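Local structure of glutamate receptor IIB (Drosophila melanogaster, 4WXJ) at residues Phe109-Met114 against Gly243-Ser248; Phe22-Glu27 against Glu37-Tyr42; Ala176-Asn181 against Gly193-Leu198. The protein binds the neurotransmitter glutamate through its ligand-binding domain, and probably acts as a subunit of a glutamate-gated ion channel at the postsynaptic muscle membrane. All coordinates share one frame; numbering follows the deposited sequence.

Contact 1: Phe109-Met114 against Gly243-Ser248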
loop_
_atom_site.group_PDB
_atom_site.type_symbol
_atom_site.label_atom_id
_atom_site.label_comp_id
_atom_site.label_asym_id
_atom_site.label_seq_id
_atom_site.Cartn_x
_atom_site.Cartn_y
_atom_site.Cartn_z
ATOM N N PHE A 109 7.022 -11.993 7.118
ATOM C CA PHE A 109 6.796 -11.625 5.725
ATOM C C PHE A 109 7.501 -12.596 4.792
ATOM O O PHE A 109 8.545 -13.154 5.128
ATOM C CB PHE A 109 7.287 -10.204 5.446
ATOM C CG PHE A 109 6.281 -9.136 5.766
ATOM C CD1 PHE A 109 6.256 -8.536 7.014
ATOM C CD2 PHE A 109 5.363 -8.728 4.814
ATOM C CE1 PHE A 109 5.331 -7.550 7.307
ATOM C CE2 PHE A 109 4.438 -7.742 5.101
ATOM C CZ PHE A 109 4.422 -7.154 6.350
ATOM N N THR A 110 6.919 -12.794 3.618
ATOM C CA THR A 110 7.587 -13.532 2.559
ATOM C C THR A 110 8.650 -12.634 1.952
ATOM O O THR A 110 8.782 -11.470 2.337
ATOM C CB THR A 110 6.608 -13.978 1.457
ATOM O OG1 THR A 110 6.060 -12.824 0.805
ATOM C CG2 THR A 110 5.480 -14.811 2.042
ATOM N N VAL A 111 9.413 -13.171 1.009
ATOM C CA VAL A 111 10.240 -12.328 0.161
ATOM C C VAL A 111 9.309 -11.349 -0.543
ATOM O O VAL A 111 8.150 -11.678 -0.796
ATOM C CB VAL A 111 11.034 -13.133 -0.883
ATOM C CG1 VAL A 111 12.077 -14.001 -0.208
ATOM C CG2 VAL A 111 10.096 -13.981 -1.736
ATOM N N PRO A 112 9.799 -10.144 -0.859
ATOM C CA PRO A 112 8.883 -9.202 -1.510
ATOM C C PRO A 112 8.464 -9.637 -2.910
ATOM O O PRO A 112 9.236 -10.313 -3.590
ATOM C CB PRO A 112 9.699 -7.907 -1.581
ATOM C CG PRO A 112 10.783 -8.063 -0.569
ATOM C CD PRO A 112 11.099 -9.525 -0.547
ATOM N N PHE A 113 7.258 -9.254 -3.326
ATOM C CA PHE A 113 6.800 -9.507 -4.691
ATOM C C PHE A 113 6.783 -8.223 -5.517
ATOM O O PHE A 113 6.486 -8.250 -6.710
ATOM C CB PHE A 113 5.408 -10.157 -4.690
ATOM C CG PHE A 113 4.335 -9.326 -4.039
ATOM C CD1 PHE A 113 3.660 -8.350 -4.754
ATOM C CD2 PHE A 113 3.979 -9.546 -2.717
ATOM C CE1 PHE A 113 2.664 -7.597 -4.158
ATOM C CE2 PHE A 113 2.986 -8.797 -2.116
ATOM C CZ PHE A 113 2.327 -7.821 -2.837
ATOM N N MET A 114 7.112 -7.103 -4.882
ATOM C CA MET A 114 7.164 -5.823 -5.581
ATOM C C MET A 114 8.047 -4.829 -4.835
ATOM O O MET A 114 7.983 -4.723 -3.608
ATOM C CB MET A 114 5.754 -5.252 -5.752
ATOM C CG MET A 114 5.657 -4.122 -6.769
ATOM S SD MET A 114 3.963 -3.563 -7.065
ATOM C CE MET A 114 3.222 -5.028 -7.778
ATOM N N GLY A 243 7.659 -19.752 -4.267
ATOM C CA GLY A 243 6.660 -19.556 -5.302
ATOM C C GLY A 243 6.727 -18.175 -5.929
ATOM O O GLY A 243 6.677 -18.037 -7.153
ATOM N N ILE A 244 6.834 -17.150 -5.089
ATOM C CA ILE A 244 6.951 -15.773 -5.560
ATOM C C ILE A 244 8.182 -15.601 -6.449
ATOM O O ILE A 244 8.121 -14.949 -7.491
ATOM C CB ILE A 244 7.029 -14.787 -4.373
ATOM C CG1 ILE A 244 5.678 -14.721 -3.657
ATOM C CG2 ILE A 244 7.425 -13.390 -4.845
ATOM C CD1 ILE A 244 5.731 -14.043 -2.298
ATOM N N LEU A 245 9.297 -16.186 -6.029
ATOM C CA LEU A 245 10.539 -16.103 -6.786
ATOM C C LEU A 245 10.455 -16.861 -8.113
ATOM O O LEU A 245 11.064 -16.453 -9.101
ATOM C CB LEU A 245 11.700 -16.633 -5.943
ATOM C CG LEU A 245 12.063 -15.739 -4.756
ATOM C CD1 LEU A 245 12.923 -16.488 -3.751
ATOM C CD2 LEU A 245 12.775 -14.481 -5.230
ATOM N N ARG A 246 9.704 -17.959 -8.140
ATOM C CA ARG A 246 9.488 -18.693 -9.387
ATOM C C ARG A 246 8.767 -17.810 -10.398
ATOM O O ARG A 246 9.215 -17.653 -11.535
ATOM C CB ARG A 246 8.681 -19.969 -9.140
ATOM C CG ARG A 246 8.410 -20.788 -10.400
ATOM C CD ARG A 246 9.663 -21.502 -10.877
ATOM N NE ARG A 246 9.682 -22.893 -10.436
ATOM C CZ ARG A 246 10.777 -23.643 -10.351
ATOM N NH1 ARG A 246 11.963 -23.139 -10.664
ATOM N NH2 ARG A 246 10.685 -24.899 -9.939
ATOM N N LEU A 247 7.642 -17.241 -9.973
ATOM C CA LEU A 247 6.844 -16.370 -10.827
ATOM C C LEU A 247 7.655 -15.164 -11.289
ATOM O O LEU A 247 7.512 -14.704 -12.422
ATOM C CB LEU A 247 5.587 -15.909 -10.088
ATOM C CG LEU A 247 4.641 -17.020 -9.621
ATOM C CD1 LEU A 247 3.529 -16.452 -8.750
ATOM C CD2 LEU A 247 4.057 -17.773 -10.807
ATOM N N SER A 248 8.508 -14.654 -10.406
ATOM C CA SER A 248 9.353 -13.513 -10.734
ATOM C C SER A 248 10.350 -13.862 -11.833
ATOM O O SER A 248 10.449 -13.164 -12.840
ATOM C CB SER A 248 10.104 -13.030 -9.493
ATOM O OG SER A 248 10.933 -11.922 -9.801
#
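F109-M114 follows a cornering path past one turn of helix 237-250 and packs mostly on I244. The contact joins strand 108-123 to that helix in the glutamate-binding domain of the receptor, with the side chain of F113 about 9 Å from the bound glutamate. No hydrogen bond crosses between the segments. First, T110 OG1 sits in the crowded position between backbone N and carbonyl carbon (chi1 64°). From there OG1 donates to V111 O at 2.9 Å, coming from above the carbonyl plane. T110 OG1 is also bonded to I228 N, so two hydrogen bonds hold the hydroxyl. I244 CD1 packs against it, 3.4 Å from T110 OG1. The two side chains cross at about a right angle. V111 follows, where the chain turns a corner. Its CG2 takes the crowded position and lies 4.1 Å from I244 CB and 4.0 Å from L245 CG. The side chains of V111 and I244 slide past each other in opposite directions, while V111 crosses L245 nearly at right angles. The carbonyl V111 O also meets I244 CD1, at 3.7 Å. P112 CB points away from the helix, and the residue contributes its carbonyl, with P112 O 3.8 Å from I244 CG2. At F113 the chain turns again. F113 CB rests 3.8 Å from I244 CG2, but the ring leads away from the helix, its CG in the crowded position (chi1 60°). I244 thus uses both branches: CD1 near T110 and V111, CG2 near P112 and F113. Around this contact, V111 N is bonded to S241 OG, one turn earlier. I244 and F113 both reach helix 42-54, at L50 and L46. T110 and F113 pair through their backbones with I228 and Y226, which joins the segment to strand 214-230.

Contact 2: Phe22-Glu27 against Glu37-Tyr42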
loop_
_atom_site.group_PDB
_atom_site.type_symbol
_atom_site.label_atom_id
_atom_site.label_comp_id
_atom_site.label_asym_id
_atom_site.label_seq_id
_atom_site.Cartn_x
_atom_site.Cartn_y
_atom_site.Cartn_z
ATOM N N PHE A 22 -7.245 -5.333 -5.031
ATOM C CA PHE A 22 -8.378 -6.135 -4.588
ATOM C C PHE A 22 -9.643 -5.289 -4.558
ATOM O O PHE A 22 -9.686 -4.250 -3.902
ATOM C CB PHE A 22 -8.095 -6.726 -3.206
ATOM C CG PHE A 22 -9.121 -7.714 -2.740
ATOM C CD1 PHE A 22 -10.214 -7.302 -1.994
ATOM C CD2 PHE A 22 -8.988 -9.059 -3.035
ATOM C CE1 PHE A 22 -11.156 -8.212 -1.561
ATOM C CE2 PHE A 22 -9.925 -9.974 -2.603
ATOM C CZ PHE A 22 -11.009 -9.550 -1.863
ATOM N N SER A 23 -10.669 -5.731 -5.277
ATOM C CA SER A 23 -11.930 -5.002 -5.319
ATOM C C SER A 23 -13.087 -5.907 -5.725
ATOM O O SER A 23 -12.885 -7.015 -6.222
ATOM C CB SER A 23 -11.835 -3.821 -6.286
ATOM O OG SER A 23 -11.566 -4.261 -7.603
ATOM N N TRP A 24 -14.301 -5.414 -5.512
ATOM C CA TRP A 24 -15.503 -6.167 -5.838
ATOM C C TRP A 24 -15.772 -6.132 -7.335
ATOM O O TRP A 24 -15.858 -5.060 -7.934
ATOM C CB TRP A 24 -16.703 -5.611 -5.072
ATOM C CG TRP A 24 -16.595 -5.792 -3.593
ATOM C CD1 TRP A 24 -15.976 -4.959 -2.707
ATOM C CD2 TRP A 24 -17.118 -6.879 -2.823
ATOM N NE1 TRP A 24 -16.083 -5.460 -1.432
ATOM C CE2 TRP A 24 -16.779 -6.638 -1.477
ATOM C CE3 TRP A 24 -17.841 -8.034 -3.141
ATOM C CZ2 TRP A 24 -17.139 -7.509 -0.450
ATOM C CZ3 TRP A 24 -18.197 -8.896 -2.120
ATOM C CH2 TRP A 24 -17.846 -8.629 -0.791
ATOM N N ARG A 25 -15.896 -7.310 -7.935
ATOM C CA ARG A 25 -16.220 -7.404 -9.350
ATOM C C ARG A 25 -17.615 -6.862 -9.623
ATOM O O ARG A 25 -18.544 -7.084 -8.845
ATOM C CB ARG A 25 -16.130 -8.851 -9.834
ATOM C CG ARG A 25 -14.716 -9.344 -10.062
ATOM C CD ARG A 25 -14.714 -10.790 -10.521
ATOM N NE ARG A 25 -15.352 -10.961 -11.823
ATOM C CZ ARG A 25 -15.675 -12.137 -12.354
ATOM N NH1 ARG A 25 -15.425 -13.263 -11.696
ATOM N NH2 ARG A 25 -16.252 -12.189 -13.546
ATOM N N GLU A 26 -17.744 -6.137 -10.727
ATOM C CA GLU A 26 -19.044 -5.715 -11.222
ATOM C C GLU A 26 -19.851 -6.947 -11.624
ATOM O O GLU A 26 -19.373 -7.783 -12.393
ATOM C CB GLU A 26 -18.869 -4.754 -12.403
ATOM C CG GLU A 26 -20.080 -4.589 -13.320
ATOM C CD GLU A 26 -19.703 -3.978 -14.661
ATOM O OE1 GLU A 26 -20.120 -4.522 -15.711
ATOM O OE2 GLU A 26 -18.983 -2.954 -14.665
ATOM N N GLU A 27 -21.070 -7.055 -11.099
ATOM C CA GLU A 27 -21.946 -8.178 -11.420
ATOM C C GLU A 27 -23.105 -7.707 -12.303
ATOM O O GLU A 27 -23.739 -6.695 -11.999
ATOM C CB GLU A 27 -22.475 -8.833 -10.141
ATOM C CG GLU A 27 -23.050 -7.871 -9.114
ATOM C CD GLU A 27 -23.466 -8.572 -7.833
ATOM O OE1 GLU A 27 -23.423 -9.821 -7.796
ATOM O OE2 GLU A 27 -23.830 -7.875 -6.862
ATOM N N GLU A 37 -14.718 -15.735 -6.315
ATOM C CA GLU A 37 -15.104 -15.241 -7.631
ATOM C C GLU A 37 -15.732 -13.844 -7.551
ATOM O O GLU A 37 -15.936 -13.193 -8.573
ATOM C CB GLU A 37 -16.071 -16.231 -8.298
ATOM C CG GLU A 37 -16.495 -15.851 -9.714
ATOM C CD GLU A 37 -17.186 -16.983 -10.457
ATOM O OE1 GLU A 37 -17.291 -18.097 -9.901
ATOM O OE2 GLU A 37 -17.627 -16.756 -11.604
ATOM N N ARG A 38 -16.024 -13.379 -6.339
ATOM C CA ARG A 38 -16.575 -12.036 -6.145
ATOM C C ARG A 38 -15.555 -10.930 -6.405
ATOM O O ARG A 38 -15.923 -9.767 -6.591
ATOM C CB ARG A 38 -17.111 -11.879 -4.721
ATOM C CG ARG A 38 -18.371 -12.664 -4.426
ATOM C CD ARG A 38 -18.675 -12.641 -2.939
ATOM N NE ARG A 38 -17.661 -13.357 -2.170
ATOM C CZ ARG A 38 -17.580 -13.353 -0.842
ATOM N NH1 ARG A 38 -18.451 -12.662 -0.119
ATOM N NH2 ARG A 38 -16.620 -14.038 -0.237
ATOM N N PHE A 39 -14.276 -11.296 -6.415
ATOM C CA PHE A 39 -13.197 -10.313 -6.363
ATOM C C PHE A 39 -12.258 -10.367 -7.562
ATOM O O PHE A 39 -12.193 -11.368 -8.276
ATOM C CB PHE A 39 -12.386 -10.514 -5.085
ATOM C CG PHE A 39 -13.229 -10.664 -3.855
ATOM C CD1 PHE A 39 -13.965 -9.596 -3.371
ATOM C CD2 PHE A 39 -13.273 -11.868 -3.171
ATOM C CE1 PHE A 39 -14.736 -9.727 -2.234
ATOM C CE2 PHE A 39 -14.042 -12.006 -2.032
ATOM C CZ PHE A 39 -14.773 -10.934 -1.562
ATOM N N GLU A 40 -11.526 -9.273 -7.760
ATOM C CA GLU A 40 -10.537 -9.173 -8.826
ATOM C C GLU A 40 -9.430 -8.208 -8.419
ATOM O O GLU A 40 -9.586 -7.436 -7.472
ATOM C CB GLU A 40 -11.189 -8.709 -10.128
ATOM C CG GLU A 40 -11.737 -7.288 -10.077
ATOM C CD GLU A 40 -12.412 -6.880 -11.372
ATOM O OE1 GLU A 40 -12.400 -7.681 -12.331
ATOM O OE2 GLU A 40 -12.956 -5.758 -11.432
ATOM N N GLY A 41 -8.317 -8.257 -9.142
ATOM C CA GLY A 41 -7.203 -7.359 -8.895
ATOM C C GLY A 41 -5.866 -8.069 -8.894
ATOM O O GLY A 41 -5.799 -9.297 -8.969
ATOM N N TYR A 42 -4.803 -7.275 -8.814
ATOM C CA TYR A 42 -3.435 -7.782 -8.793
ATOM C C TYR A 42 -3.245 -8.861 -7.733
ATOM O O TYR A 42 -2.673 -9.917 -8.007
ATOM C CB TYR A 42 -2.456 -6.630 -8.541
ATOM C CG TYR A 42 -1.012 -7.061 -8.425
ATOM C CD1 TYR A 42 -0.509 -7.556 -7.229
ATOM C CD2 TYR A 42 -0.151 -6.964 -9.508
ATOM C CE1 TYR A 42 0.805 -7.955 -7.119
ATOM C CE2 TYR A 42 1.168 -7.356 -9.406
ATOM C CZ TYR A 42 1.640 -7.852 -8.210
ATOM O OH TYR A 42 2.952 -8.244 -8.103
HETATM O O HOH W 1 -8.973 -4.331 -8.175
HETATM O O HOH W 2 -13.625 -4.341 -9.170
HETATM O O HOH W 3 -18.554 -8.999 -6.916
HETATM O O HOH W 4 -15.302 -8.776 -13.524
#
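E40 O takes two hydrogen bonds, from S23 N at 3.0 Å and from a water, and a CA-H...O contact from F22. The S23 N-H lies nearly along the C=O axis. E40 N returns a bond to S23 O, so S23 and E40 are the hydrogen-bonded pair of a two-stranded antiparallel sheet in the ligand-binding domain. W24 and F39 form the next, non-hydrogen-bonded pair. Beyond them R25 N donates to R38 O at 2.8 Å, a nearly straight bond (166°). F39 carries the apolar side. One face of its ring takes F22 CZ, and R38 CB sits over the centre of the opposite face. Its edge points at the face of W24, with F39 CE1 3.6 Å from W24 CZ3 and the planes at 63°. An alanine in place of F39 would lose the ring and would probably leave F22 and W24 less firmly placed. R25 crosses E40 at about a right angle, R25 CG 3.6 Å from E40 CB, while the R25 guanidinium meets the Y33 ring by cation-pi. One water accepts from S23 OG at 2.6 Å and donates to both W24 O and E40 OE2.

Contact 3: Ala176-Asn181 against Gly193-Leu198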
loop_
_atom_site.group_PDB
_atom_site.type_symbol
_atom_site.label_atom_id
_atom_site.label_comp_id
_atom_site.label_asym_id
_atom_site.label_seq_id
_atom_site.Cartn_x
_atom_site.Cartn_y
_atom_site.Cartn_z
ATOM N N ALA A 176 -4.135 16.730 7.985
ATOM C CA ALA A 176 -3.450 16.511 6.717
ATOM C C ALA A 176 -3.521 15.051 6.282
ATOM O O ALA A 176 -3.283 14.736 5.117
ATOM C CB ALA A 176 -1.999 16.959 6.820
ATOM N N PHE A 177 -3.861 14.165 7.213
ATOM C CA PHE A 177 -3.858 12.732 6.939
ATOM C C PHE A 177 -5.202 12.232 6.404
ATOM O O PHE A 177 -6.239 12.859 6.617
ATOM C CB PHE A 177 -3.476 11.964 8.202
ATOM C CG PHE A 177 -2.124 12.334 8.741
ATOM C CD1 PHE A 177 -0.986 11.681 8.300
ATOM C CD2 PHE A 177 -1.989 13.343 9.679
ATOM C CE1 PHE A 177 0.260 12.021 8.790
ATOM C CE2 PHE A 177 -0.748 13.689 10.172
ATOM C CZ PHE A 177 0.380 13.027 9.727
ATOM N N THR A 178 -5.162 11.095 5.710
ATOM C CA THR A 178 -6.346 10.500 5.092
ATOM C C THR A 178 -6.464 9.026 5.472
ATOM O O THR A 178 -5.525 8.444 6.014
ATOM C CB THR A 178 -6.300 10.618 3.560
ATOM O OG1 THR A 178 -5.230 9.815 3.050
ATOM C CG2 THR A 178 -6.093 12.067 3.137
ATOM N N LYS A 179 -7.612 8.423 5.177
ATOM C CA LYS A 179 -7.865 7.039 5.571
ATOM C C LYS A 179 -7.325 6.039 4.548
ATOM O O LYS A 179 -7.060 4.887 4.888
ATOM C CB LYS A 179 -9.366 6.808 5.787
ATOM C CG LYS A 179 -10.176 6.615 4.516
ATOM C CD LYS A 179 -11.670 6.555 4.811
ATOM C CE LYS A 179 -12.038 5.274 5.547
ATOM N NZ LYS A 179 -13.506 5.148 5.763
ATOM N N ASN A 180 -7.170 6.472 3.300
ATOM C CA ASN A 180 -6.674 5.588 2.247
ATOM C C ASN A 180 -6.216 6.355 1.008
ATOM O O ASN A 180 -6.307 7.582 0.963
ATOM C CB ASN A 180 -7.754 4.568 1.864
ATOM C CG ASN A 180 -9.075 5.221 1.478
ATOM O OD1 ASN A 180 -9.106 6.306 0.897
ATOM N ND2 ASN A 180 -10.176 4.555 1.807
ATOM N N ASN A 181 -5.720 5.625 0.010
ATOM C CA ASN A 181 -5.265 6.234 -1.237
ATOM C C ASN A 181 -6.384 6.977 -1.959
ATOM O O ASN A 181 -6.161 8.045 -2.527
ATOM C CB ASN A 181 -4.680 5.173 -2.174
ATOM C CG ASN A 181 -3.314 4.687 -1.731
ATOM O OD1 ASN A 181 -3.091 3.487 -1.576
ATOM N ND2 ASN A 181 -2.391 5.618 -1.530
ATOM N N GLY A 193 -4.947 22.254 -6.138
ATOM C CA GLY A 193 -3.528 22.562 -6.038
ATOM C C GLY A 193 -3.084 23.114 -4.693
ATOM O O GLY A 193 -1.944 23.564 -4.551
ATOM N N THR A 194 -3.974 23.082 -3.707
ATOM C CA THR A 194 -3.633 23.526 -2.357
ATOM C C THR A 194 -3.313 22.336 -1.452
ATOM O O THR A 194 -3.051 22.507 -0.260
ATOM C CB THR A 194 -4.772 24.347 -1.726
ATOM O OG1 THR A 194 -5.947 23.534 -1.606
ATOM C CG2 THR A 194 -5.083 25.568 -2.579
ATOM N N TYR A 195 -3.332 21.134 -2.024
ATOM C CA TYR A 195 -3.004 19.924 -1.276
ATOM C C TYR A 195 -2.271 18.914 -2.153
ATOM O O TYR A 195 -2.731 18.574 -3.244
ATOM C CB TYR A 195 -4.270 19.289 -0.698
ATOM C CG TYR A 195 -4.004 18.055 0.138
ATOM C CD1 TYR A 195 -3.595 18.163 1.462
ATOM C CD2 TYR A 195 -4.163 16.783 -0.395
ATOM C CE1 TYR A 195 -3.352 17.039 2.230
ATOM C CE2 TYR A 195 -3.924 15.654 0.365
ATOM C CZ TYR A 195 -3.518 15.787 1.676
ATOM O OH TYR A 195 -3.279 14.666 2.434
ATOM N N ALA A 196 -1.125 18.447 -1.665
ATOM C CA ALA A 196 -0.345 17.419 -2.342
ATOM C C ALA A 196 -0.341 16.154 -1.493
ATOM O O ALA A 196 -0.358 16.220 -0.266
ATOM C CB ALA A 196 1.064 17.905 -2.597
ATOM N N PHE A 197 -0.320 15.001 -2.151
ATOM C CA PHE A 197 -0.448 13.725 -1.460
ATOM C C PHE A 197 0.833 12.911 -1.596
ATOM O O PHE A 197 1.263 12.584 -2.701
ATOM C CB PHE A 197 -1.646 12.947 -2.015
ATOM C CG PHE A 197 -2.006 11.723 -1.217
ATOM C CD1 PHE A 197 -2.234 11.810 0.146
ATOM C CD2 PHE A 197 -2.143 10.492 -1.837
ATOM C CE1 PHE A 197 -2.573 10.687 0.879
ATOM C CE2 PHE A 197 -2.484 9.368 -1.110
ATOM C CZ PHE A 197 -2.699 9.465 0.249
ATOM N N LEU A 198 1.447 12.607 -0.457
ATOM C CA LEU A 198 2.644 11.781 -0.423
ATOM C C LEU A 198 2.235 10.314 -0.379
ATOM O O LEU A 198 1.530 9.879 0.534
ATOM C CB LEU A 198 3.508 12.149 0.781
ATOM C CG LEU A 198 4.248 13.480 0.647
ATOM C CD1 LEU A 198 4.265 14.216 1.974
ATOM C CD2 LEU A 198 5.661 13.259 0.136
#
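Y195 and F197 extend their rings from the same side of strand 195-200. Each has CG anti to the backbone N (chi1 -178° and -170°), which points both ring tips at the loop A176-N181. T178 answers from the loop with OG1 in the crowded position between backbone N and carbonyl carbon (chi1 67°). Y195 makes the one hydrogen bond between the segments. Its OH donates to A176 O at 2.7 Å, nearly along the C=O axis, and the carbonyl oxygen lies close to the plane of the ring. This short bond ties the tip of Y195 to the loop backbone. R187 meets the same ring by cation-pi. T178 CG2 lies 3.9 Å from Y195 OH. The other branch of T178 meets F197 tip to tip, with OG1 3.5 Å from F197 CE1. T178 OG1 also donates to N180 O at 3.2 Å, from above the carbonyl plane. That bond links T178 to N180 beside the F197 ring. N181 approaches from another point on the rim: its ND2 is 3.8 Å from F197 CE2, near the ring plane, with the amide almost perpendicular to the ring. N180 N-caps helix 181-191, where its OD1 takes the N-H of E183. The loop thus leads into a helix start capped by N180. N181 lies at that start, about 4 Å from the bound glutamate by its side chain, and its OD1 makes a weak hydrogen bond to Y68 OH. It also touches D96, a glutamate-binding residue. Strand 195-200 ends at E200, another such residue. The arrangement belongs to the clamshell fold of periplasmic-binding-protein type; here the start of helix 181-191 and the end of strand 195-200 border the glutamate cleft.

In the fold
Contact 3 is buried and lies closest to the bound glutamate. Contacts 1 and 2 are partly buried and mix covered with exposed residues. Contact 1 is apolar helix packing without a hydrogen bond between its segments. Contact 2 is a small sheet with backbone bonds and bridging waters, R25 and E40 on one side, and on the other an aromatic cluster with R38 packed against it. Contact 3 rests on one tyrosine hydroxyl and the rim of a phenylalanine. Contacts 1 and 2 touch: M114 CE lies 3.2 Å from Y42 OH, at the start of helix 42-54. Contacts 1 and 3 do not touch, but strands 108-123 and 195-200 are neighbours in one sheet.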